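Local structure of gala protein type 1, 3 or 4 (4XA9) at residues K165-A179 with L188-S202. The protein is a leucine-rich repeat protein of Legionella pneumophila that probably binds small GTPases and may act as a GTPase activator. Numbering follows the deposited sequence.
Sequences KELIASACDVSDIGA and LTLLILGKNAITDKS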
ATOM      1  N   LYS A 165     -18.460   5.036 -11.353  1.00 22.40           N
ATOM      2  CA  LYS A 165     -18.156   6.466 -11.334  1.00 21.34           C
ATOM      3  C   LYS A 165     -16.715   6.708 -10.893  1.00 22.05           C
ATOM      4  O   LYS A 165     -16.084   7.689 -11.288  1.00 21.79           O
ATOM      5  CB  LYS A 165     -19.114   7.213 -10.405  1.00 21.84           C
ATOM      6  CG  LYS A 165     -20.552   7.245 -10.894  1.00 27.28           C
ATOM      7  CD  LYS A 165     -20.681   8.092 -12.145  1.00 36.11           C
ATOM      8  CE  LYS A 165     -22.112   8.109 -12.657  1.00 44.38           C
ATOM      9  NZ  LYS A 165     -22.567   6.757 -13.093  1.00 47.79           N
ATOM     10  N   GLU A 166     -16.199   5.814 -10.062  1.00 19.00           N
ATOM     11  CA  GLU A 166     -14.839   5.955  -9.572  1.00 22.45           C
ATOM     12  C   GLU A 166     -14.076   4.646  -9.694  1.00 22.12           C
ATOM     13  O   GLU A 166     -14.502   3.617  -9.182  1.00 21.57           O
ATOM     14  CB  GLU A 166     -14.849   6.444  -8.124  1.00 28.30           C
ATOM     15  CG  GLU A 166     -15.480   7.818  -7.976  1.00 34.45           C
ATOM     16  CD  GLU A 166     -15.592   8.269  -6.542  1.00 43.18           C
ATOM     17  OE1 GLU A 166     -16.133   7.505  -5.715  1.00 47.23           O
ATOM     18  OE2 GLU A 166     -15.133   9.391  -6.244  1.00 47.80           O
ATOM     19  N   LEU A 167     -12.941   4.695 -10.382  1.00 19.99           N
ATOM     20  CA  LEU A 167     -12.124   3.512 -10.578  1.00 20.68           C
ATOM     21  C   LEU A 167     -10.668   3.779 -10.168  1.00 21.75           C
ATOM     22  O   LEU A 167     -10.021   4.692 -10.677  1.00 20.91           O
ATOM     23  CB  LEU A 167     -12.206   3.054 -12.042  1.00 18.74           C
ATOM     24  CG  LEU A 167     -11.379   1.830 -12.421  1.00 23.45           C
ATOM     25  CD1 LEU A 167     -11.778   0.639 -11.567  1.00 20.53           C
ATOM     26  CD2 LEU A 167     -11.540   1.507 -13.902  1.00 27.61           C
ATOM     27  N   ILE A 168     -10.175   2.981  -9.229  1.00 20.49           N
ATOM     28  CA  ILE A 168      -8.787   3.041  -8.786  1.00 19.44           C
ATOM     29  C   ILE A 168      -8.127   1.752  -9.232  1.00 20.37           C
ATOM     30  O   ILE A 168      -8.543   0.665  -8.818  1.00 20.16           O
ATOM     31  CB  ILE A 168      -8.657   3.182  -7.238  1.00 22.10           C
ATOM     32  CG1 ILE A 168      -9.793   4.028  -6.664  1.00 29.82           C
ATOM     33  CG2 ILE A 168      -7.287   3.736  -6.829  1.00 17.94           C
ATOM     34  CD1 ILE A 168      -9.706   5.455  -7.021  1.00 32.77           C
ATOM     35  N   ALA A 169      -7.107   1.859 -10.076  1.00 17.10           N
ATOM     36  CA  ALA A 169      -6.462   0.672 -10.616  1.00 19.21           C
ATOM     37  C   ALA A 169      -4.975   0.917 -10.861  1.00 20.02           C
ATOM     38  O   ALA A 169      -4.492   0.796 -11.989  1.00 16.97           O
ATOM     39  CB  ALA A 169      -7.157   0.234 -11.903  1.00 15.55           C
ATOM     40  N   SER A 170      -4.256   1.255  -9.793  1.00 17.87           N
ATOM     41  CA  SER A 170      -2.821   1.507  -9.883  1.00 19.91           C
ATOM     42  C   SER A 170      -2.041   0.208  -9.718  1.00 19.25           C
ATOM     43  O   SER A 170      -2.447  -0.661  -8.951  1.00 18.84           O
ATOM     44  CB  SER A 170      -2.377   2.526  -8.824  1.00 21.06           C
ATOM     45  OG  SER A 170      -2.983   3.795  -9.026  1.00 20.77           O
ATOM     46  N   ALA A 171      -0.916   0.096 -10.421  1.00 18.23           N
ATOM     47  CA  ALA A 171      -0.108  -1.126 -10.429  1.00 19.54           C
ATOM     48  C   ALA A 171      -0.944  -2.318 -10.880  1.00 21.67           C
ATOM     49  O   ALA A 171      -1.015  -3.338 -10.189  1.00 21.66           O
ATOM     50  CB  ALA A 171       0.504  -1.386  -9.052  1.00 16.78           C
ATOM     51  N   CYS A 172      -1.582  -2.179 -12.039  1.00 19.60           N
ATOM     52  CA  CYS A 172      -2.477  -3.213 -12.545  1.00 20.12           C
ATOM     53  C   CYS A 172      -2.089  -3.713 -13.935  1.00 19.77           C
ATOM     54  O   CYS A 172      -2.911  -4.319 -14.628  1.00 21.56           O
ATOM     55  CB  CYS A 172      -3.922  -2.701 -12.567  1.00 17.62           C
ATOM     56  SG  CYS A 172      -4.675  -2.474 -10.919  1.00 23.59           S
ATOM     57  N   ASP A 173      -0.843  -3.460 -14.328  1.00 17.96           N
ATOM     58  CA  ASP A 173      -0.327  -3.861 -15.641  1.00 20.67           C
ATOM     59  C   ASP A 173      -1.154  -3.292 -16.797  1.00 21.46           C
ATOM     60  O   ASP A 173      -1.413  -3.976 -17.788  1.00 20.53           O
ATOM     61  CB  ASP A 173      -0.252  -5.391 -15.747  1.00 24.74           C
ATOM     62  CG  ASP A 173       0.823  -5.985 -14.848  1.00 31.76           C
ATOM     63  OD1 ASP A 173       1.900  -5.369 -14.724  1.00 31.00           O
ATOM     64  OD2 ASP A 173       0.587  -7.058 -14.253  1.00 34.88           O
ATOM     65  N   VAL A 174      -1.551  -2.030 -16.668  1.00 22.14           N
ATOM     66  CA  VAL A 174      -2.303  -1.349 -17.713  1.00 22.98           C
ATOM     67  C   VAL A 174      -1.371  -0.590 -18.656  1.00 26.96           C
ATOM     68  O   VAL A 174      -0.512   0.175 -18.207  1.00 26.87           O
ATOM     69  CB  VAL A 174      -3.324  -0.360 -17.111  1.00 22.65           C
ATOM     70  CG1 VAL A 174      -4.015   0.430 -18.207  1.00 25.55           C
ATOM     71  CG2 VAL A 174      -4.339  -1.096 -16.258  1.00 20.06           C
ATOM     72  N   SER A 175      -1.531  -0.798 -19.960  1.00 26.86           N
ATOM     73  CA  SER A 175      -0.776  -0.016 -20.938  1.00 26.23           C
ATOM     74  C   SER A 175      -1.684   1.013 -21.606  1.00 23.63           C
ATOM     75  O   SER A 175      -2.815   1.210 -21.178  1.00 22.02           O
ATOM     76  CB  SER A 175      -0.146  -0.920 -21.999  1.00 29.01           C
ATOM     77  OG  SER A 175      -1.143  -1.451 -22.857  1.00 33.40           O
ATOM     78  N   ASP A 176      -1.184   1.647 -22.667  1.00 22.60           N
ATOM     79  CA  ASP A 176      -1.939   2.662 -23.396  1.00 21.40           C
ATOM     80  C   ASP A 176      -3.242   2.118 -23.956  1.00 21.84           C
ATOM     81  O   ASP A 176      -4.238   2.834 -24.017  1.00 23.68           O
ATOM     82  CB  ASP A 176      -1.099   3.248 -24.535  1.00 23.22           C
ATOM     83  CG  ASP A 176       0.008   4.159 -24.037  1.00 29.10           C
ATOM     84  OD1 ASP A 176      -0.252   4.951 -23.109  1.00 28.75           O
ATOM     85  OD2 ASP A 176       1.134   4.089 -24.578  1.00 29.63           O
ATOM     86  N   ILE A 177      -3.228   0.852 -24.361  1.00 25.89           N
ATOM     87  CA  ILE A 177      -4.411   0.190 -24.901  1.00 29.73           C
ATOM     88  C   ILE A 177      -5.589   0.246 -23.933  1.00 30.61           C
ATOM     89  O   ILE A 177      -6.715   0.583 -24.313  1.00 27.60           O
ATOM     90  CB  ILE A 177      -4.124  -1.288 -25.227  1.00 32.52           C
ATOM     91  CG1 ILE A 177      -2.914  -1.406 -26.156  1.00 34.00           C
ATOM     92  CG2 ILE A 177      -5.354  -1.955 -25.825  1.00 36.05           C
ATOM     93  CD1 ILE A 177      -3.081  -0.680 -27.461  1.00 36.42           C
ATOM     94  N   GLY A 178      -5.325  -0.098 -22.679  1.00 28.52           N
ATOM     95  CA  GLY A 178      -6.361  -0.079 -21.664  1.00 25.97           C
ATOM     96  C   GLY A 178      -6.725   1.335 -21.268  1.00 24.07           C
ATOM     97  O   GLY A 178      -7.898   1.663 -21.105  1.00 23.84           O
ATOM     98  N   ALA A 179      -5.710   2.179 -21.119  1.00 28.51           N
ATOM     99  CA  ALA A 179      -5.921   3.548 -20.661  1.00 26.55           C
ATOM    100  C   ALA A 179      -6.758   4.341 -21.658  1.00 24.88           C
ATOM    101  O   ALA A 179      -7.622   5.125 -21.267  1.00 28.50           O
ATOM    102  CB  ALA A 179      -4.587   4.237 -20.417  1.00 24.41           C
ATOM    103  N   LEU A 188     -17.024   7.846 -15.816  1.00 25.58           N
ATOM    104  CA  LEU A 188     -16.020   8.019 -14.764  1.00 24.77           C
ATOM    105  C   LEU A 188     -15.756   9.487 -14.447  1.00 26.07           C
ATOM    106  O   LEU A 188     -15.511  10.295 -15.344  1.00 28.10           O
ATOM    107  CB  LEU A 188     -14.705   7.347 -15.166  1.00 25.51           C
ATOM    108  CG  LEU A 188     -14.679   5.824 -15.286  1.00 25.07           C
ATOM    109  CD1 LEU A 188     -13.326   5.388 -15.830  1.00 25.08           C
ATOM    110  CD2 LEU A 188     -14.946   5.176 -13.932  1.00 22.55           C
ATOM    111  N   THR A 189     -15.806   9.823 -13.164  1.00 22.13           N
ATOM    112  CA  THR A 189     -15.492  11.173 -12.709  0.82 22.67           C
ATOM    113  C   THR A 189     -14.154  11.197 -11.980  1.00 20.62           C
ATOM    114  O   THR A 189     -13.546  12.247 -11.814  1.00 22.36           O
ATOM    115  CB  THR A 189     -16.580  11.723 -11.771  0.82 25.04           C
ATOM    116  OG1 THR A 189     -16.675  10.892 -10.607  0.82 26.09           O
ATOM    117  CG2 THR A 189     -17.925  11.759 -12.478  0.82 24.51           C
ATOM    118  N   LEU A 190     -13.706  10.027 -11.549  1.00 21.78           N
ATOM    119  CA  LEU A 190     -12.425   9.879 -10.876  1.00 20.66           C
ATOM    120  C   LEU A 190     -11.751   8.621 -11.403  1.00 21.54           C
ATOM    121  O   LEU A 190     -12.333   7.541 -11.390  1.00 24.12           O
ATOM    122  CB  LEU A 190     -12.613   9.820  -9.352  1.00 25.20           C
ATOM    123  CG  LEU A 190     -11.384   9.879  -8.439  1.00 26.22           C
ATOM    124  CD1 LEU A 190     -11.733  10.461  -7.077  1.00 27.76           C
ATOM    125  CD2 LEU A 190     -10.808   8.504  -8.257  1.00 27.41           C
ATOM    126  N   LEU A 191     -10.526   8.767 -11.884  1.00 18.62           N
ATOM    127  CA  LEU A 191      -9.778   7.631 -12.402  1.00 19.96           C
ATOM    128  C   LEU A 191      -8.332   7.713 -11.937  1.00 19.90           C
ATOM    129  O   LEU A 191      -7.665   8.734 -12.101  1.00 16.19           O
ATOM    130  CB  LEU A 191      -9.865   7.583 -13.933  1.00 18.71           C
ATOM    131  CG  LEU A 191      -9.118   6.490 -14.708  1.00 17.89           C
ATOM    132  CD1 LEU A 191      -9.580   5.095 -14.300  1.00 16.61           C
ATOM    133  CD2 LEU A 191      -9.310   6.706 -16.206  1.00 14.46           C
ATOM    134  N   ILE A 192      -7.857   6.637 -11.328  1.00 20.81           N
ATOM    135  CA  ILE A 192      -6.486   6.585 -10.850  1.00 18.88           C
ATOM    136  C   ILE A 192      -5.788   5.395 -11.482  1.00 19.46           C
ATOM    137  O   ILE A 192      -6.221   4.251 -11.310  1.00 20.75           O
ATOM    138  CB  ILE A 192      -6.431   6.492  -9.316  1.00 19.86           C
ATOM    139  CG1 ILE A 192      -7.056   7.751  -8.697  1.00 18.91           C
ATOM    140  CG2 ILE A 192      -4.990   6.286  -8.839  1.00 17.88           C
ATOM    141  CD1 ILE A 192      -6.999   7.805  -7.164  1.00 21.97           C
ATOM    142  N   LEU A 193      -4.718   5.677 -12.223  1.00 16.04           N
ATOM    143  CA  LEU A 193      -3.974   4.661 -12.955  1.00 18.08           C
ATOM    144  C   LEU A 193      -2.474   4.834 -12.772  1.00 20.66           C
ATOM    145  O   LEU A 193      -1.718   4.856 -13.748  1.00 21.37           O
ATOM    146  CB  LEU A 193      -4.314   4.706 -14.450  1.00 17.14           C
ATOM    147  CG  LEU A 193      -5.723   4.258 -14.855  1.00 20.36           C
ATOM    148  CD1 LEU A 193      -6.005   4.601 -16.312  1.00 22.15           C
ATOM    149  CD2 LEU A 193      -5.896   2.760 -14.615  1.00 18.32           C
ATOM    150  N   GLY A 194      -2.037   4.949 -11.547  1.00 19.61           N
ATOM    151  CA  GLY A 194      -0.656   5.088 -11.227  1.00 18.51           C
ATOM    152  C   GLY A 194       0.142   3.803 -11.360  1.00 19.53           C
ATOM    153  O   GLY A 194      -0.398   2.748 -11.320  1.00 18.50           O
ATOM    154  N   LYS A 195       1.425   4.013 -11.561  1.00 18.52           N
ATOM    155  CA  LYS A 195       2.346   2.801 -11.516  0.53 22.59           C
ATOM    156  C   LYS A 195       2.029   1.742 -12.603  1.00 18.73           C
ATOM    157  O   LYS A 195       1.969   0.540 -12.323  1.00 22.10           O
ATOM    158  CB  LYS A 195       2.445   2.212 -10.180  0.53 25.28           C
ATOM    159  CG  LYS A 195       3.708   1.511  -9.801  0.53 28.12           C
ATOM    160  CD  LYS A 195       4.831   2.450  -9.537  0.53 32.53           C
ATOM    161  CE  LYS A 195       6.010   1.715  -8.971  0.53 35.52           C
ATOM    162  NZ  LYS A 195       6.104   2.004  -7.524  0.53 35.42           N
ATOM    163  N   ASN A 196       1.645   2.138 -13.796  1.00 19.01           N
ATOM    164  CA  ASN A 196       1.307   1.247 -14.869  1.00 20.21           C
ATOM    165  C   ASN A 196       2.324   1.481 -16.018  1.00 25.45           C
ATOM    166  O   ASN A 196       3.382   1.877 -15.776  1.00 24.33           O
ATOM    167  CB  ASN A 196      -0.127   1.436 -15.315  1.00 19.16           C
ATOM    168  CG  ASN A 196      -1.128   0.748 -14.400  1.00 20.04           C
ATOM    169  OD1 ASN A 196      -0.975  -0.384 -14.060  1.00 18.38           O
ATOM    170  ND2 ASN A 196      -2.124   1.477 -13.996  1.00 18.21           N
ATOM    171  N   ALA A 197       1.958   1.213 -17.251  1.00 25.46           N
ATOM    172  CA  ALA A 197       2.859   1.444 -18.382  1.00 25.85           C
ATOM    173  C   ALA A 197       2.249   2.418 -19.374  1.00 25.71           C
ATOM    174  O   ALA A 197       2.321   2.210 -20.582  1.00 27.93           O
ATOM    175  CB  ALA A 197       3.198   0.135 -19.079  1.00 26.50           C
ATOM    176  N   ILE A 198       1.642   3.478 -18.862  1.00 20.59           N
ATOM    177  CA  ILE A 198       0.931   4.426 -19.709  1.00 18.62           C
ATOM    178  C   ILE A 198       1.876   5.500 -20.243  1.00 23.30           C
ATOM    179  O   ILE A 198       2.726   6.009 -19.510  1.00 24.56           O
ATOM    180  CB  ILE A 198      -0.241   5.048 -18.931  1.00 20.37           C
ATOM    181  CG1 ILE A 198      -1.193   3.934 -18.476  1.00 22.05           C
ATOM    182  CG2 ILE A 198      -0.975   6.084 -19.758  1.00 22.41           C
ATOM    183  CD1 ILE A 198      -2.344   4.417 -17.657  1.00 24.24           C
ATOM    184  N   THR A 199       1.743   5.837 -21.524  1.00 25.21           N
ATOM    185  CA  THR A 199       2.650   6.814 -22.133  1.00 25.69           C
ATOM    186  C   THR A 199       1.906   8.041 -22.637  1.00 25.05           C
ATOM    187  O   THR A 199       0.712   8.203 -22.379  1.00 23.79           O
ATOM    188  CB  THR A 199       3.444   6.213 -23.315  1.00 25.66           C
ATOM    189  OG1 THR A 199       2.568   6.021 -24.436  1.00 23.53           O
ATOM    190  CG2 THR A 199       4.072   4.884 -22.920  1.00 27.64           C
ATOM    191  N   ASP A 200       2.623   8.897 -23.362  1.00 26.57           N
ATOM    192  CA  ASP A 200       2.032  10.080 -23.984  1.00 24.47           C
ATOM    193  C   ASP A 200       0.921   9.731 -24.969  1.00 22.05           C
ATOM    194  O   ASP A 200       0.065  10.559 -25.257  1.00 22.92           O
ATOM    195  CB  ASP A 200       3.105  10.905 -24.711  1.00 25.50           C
ATOM    196  CG  ASP A 200       4.039  11.618 -23.759  1.00 26.82           C
ATOM    197  OD1 ASP A 200       3.690  11.761 -22.566  1.00 26.04           O
ATOM    198  OD2 ASP A 200       5.119  12.047 -24.206  1.00 28.70           O
ATOM    199  N   LYS A 201       0.949   8.510 -25.495  1.00 24.50           N
ATOM    200  CA  LYS A 201      -0.067   8.049 -26.438  1.00 29.51           C
ATOM    201  C   LYS A 201      -1.497   8.122 -25.886  1.00 29.22           C
ATOM    202  O   LYS A 201      -2.449   8.303 -26.645  1.00 28.45           O
ATOM    203  CB  LYS A 201       0.226   6.611 -26.871  1.00 36.59           C
ATOM    204  CG  LYS A 201       0.576   6.455 -28.338  1.00 44.15           C
ATOM    205  CD  LYS A 201       0.091   5.116 -28.879  1.00 49.86           C
ATOM    206  CE  LYS A 201      -1.426   5.006 -28.790  1.00 53.55           C
ATOM    207  NZ  LYS A 201      -1.946   3.717 -29.330  1.00 57.24           N
ATOM    208  N   SER A 202      -1.656   7.969 -24.575  1.00 24.81           N
ATOM    209  CA  SER A 202      -2.996   7.997 -23.994  1.00 22.07           C
ATOM    210  C   SER A 202      -3.519   9.404 -23.762  1.00 21.18           C
ATOM    211  O   SER A 202      -4.725   9.599 -23.596  1.00 19.66           O
ATOM    212  CB  SER A 202      -3.027   7.245 -22.663  1.00 22.01           C
ATOM    213  OG  SER A 202      -2.704   5.879 -22.832  1.00 30.12           O
TER
HETATM  214  O   HOH W   1     -15.301  12.124  -8.168  1.00 36.50           O
HETATM  215  O   HOH W   2       1.681  -2.517 -13.254  1.00 41.55           O
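Strands 166-168 and 190-192 run side by side at 7° in parallel register, Glu166 beside Leu190 and Ile168 beside Ile192, as neighbouring rungs of a leucine-rich repeat solenoid joined by helix 176-184 in a beta-alpha-beta unit. Leu167 N donates to Leu190 O, Leu167 O accepts from Ile192 N, and Ala169 N reaches Ile192 O. On one face Ile168 and Ile192 lie alongside each other, pointing the same way. Ile168 CD1 also presses against Leu190 CD2 at 3.5 Å, a tight carbon contact. The other face turns inward, where Leu191 CD1 rests on Leu167 CB and helix 176-184 covers both leucines through Leu182.

Past the strands, Asn196 belongs to the asparagine ladder of the leucine-rich repeats and ties its own turn to the preceding one. With CG beside its own backbone N (chi1 -79°), its amide reaches into the 169-174 loop. ND2 donates to Ala169 O, 3.2 Å away and in the plane of the amide. OD1 takes two backbone donors, Cys172 N at 2.8 Å and Val174 N at 3.1 Å, the latter from above the carbonyl plane. Asn220 repeats the pattern one turn later, gripping Leu193 O and Ile198 N. Beside Ile192 CG2, on the face that carries Ile168 and Ile192, Ser170 OG accepts from Gly194 N and also bonds the backbone of another protein's chain; a basic side chain of that other chain forms a salt bridge with Asp173 OD1.

At the far end Ala179 CB packs on Ile198 CD1, 3.6 Å away, next to the polar cluster of Asp176, Thr199 and Ser202. The Asp176 side chain crosses that of Thr199 at about a right angle, and its OD1 accepts from Thr199 N (2.7 Å) on the syn side and from Ser202 OG (2.6 Å) on the anti side.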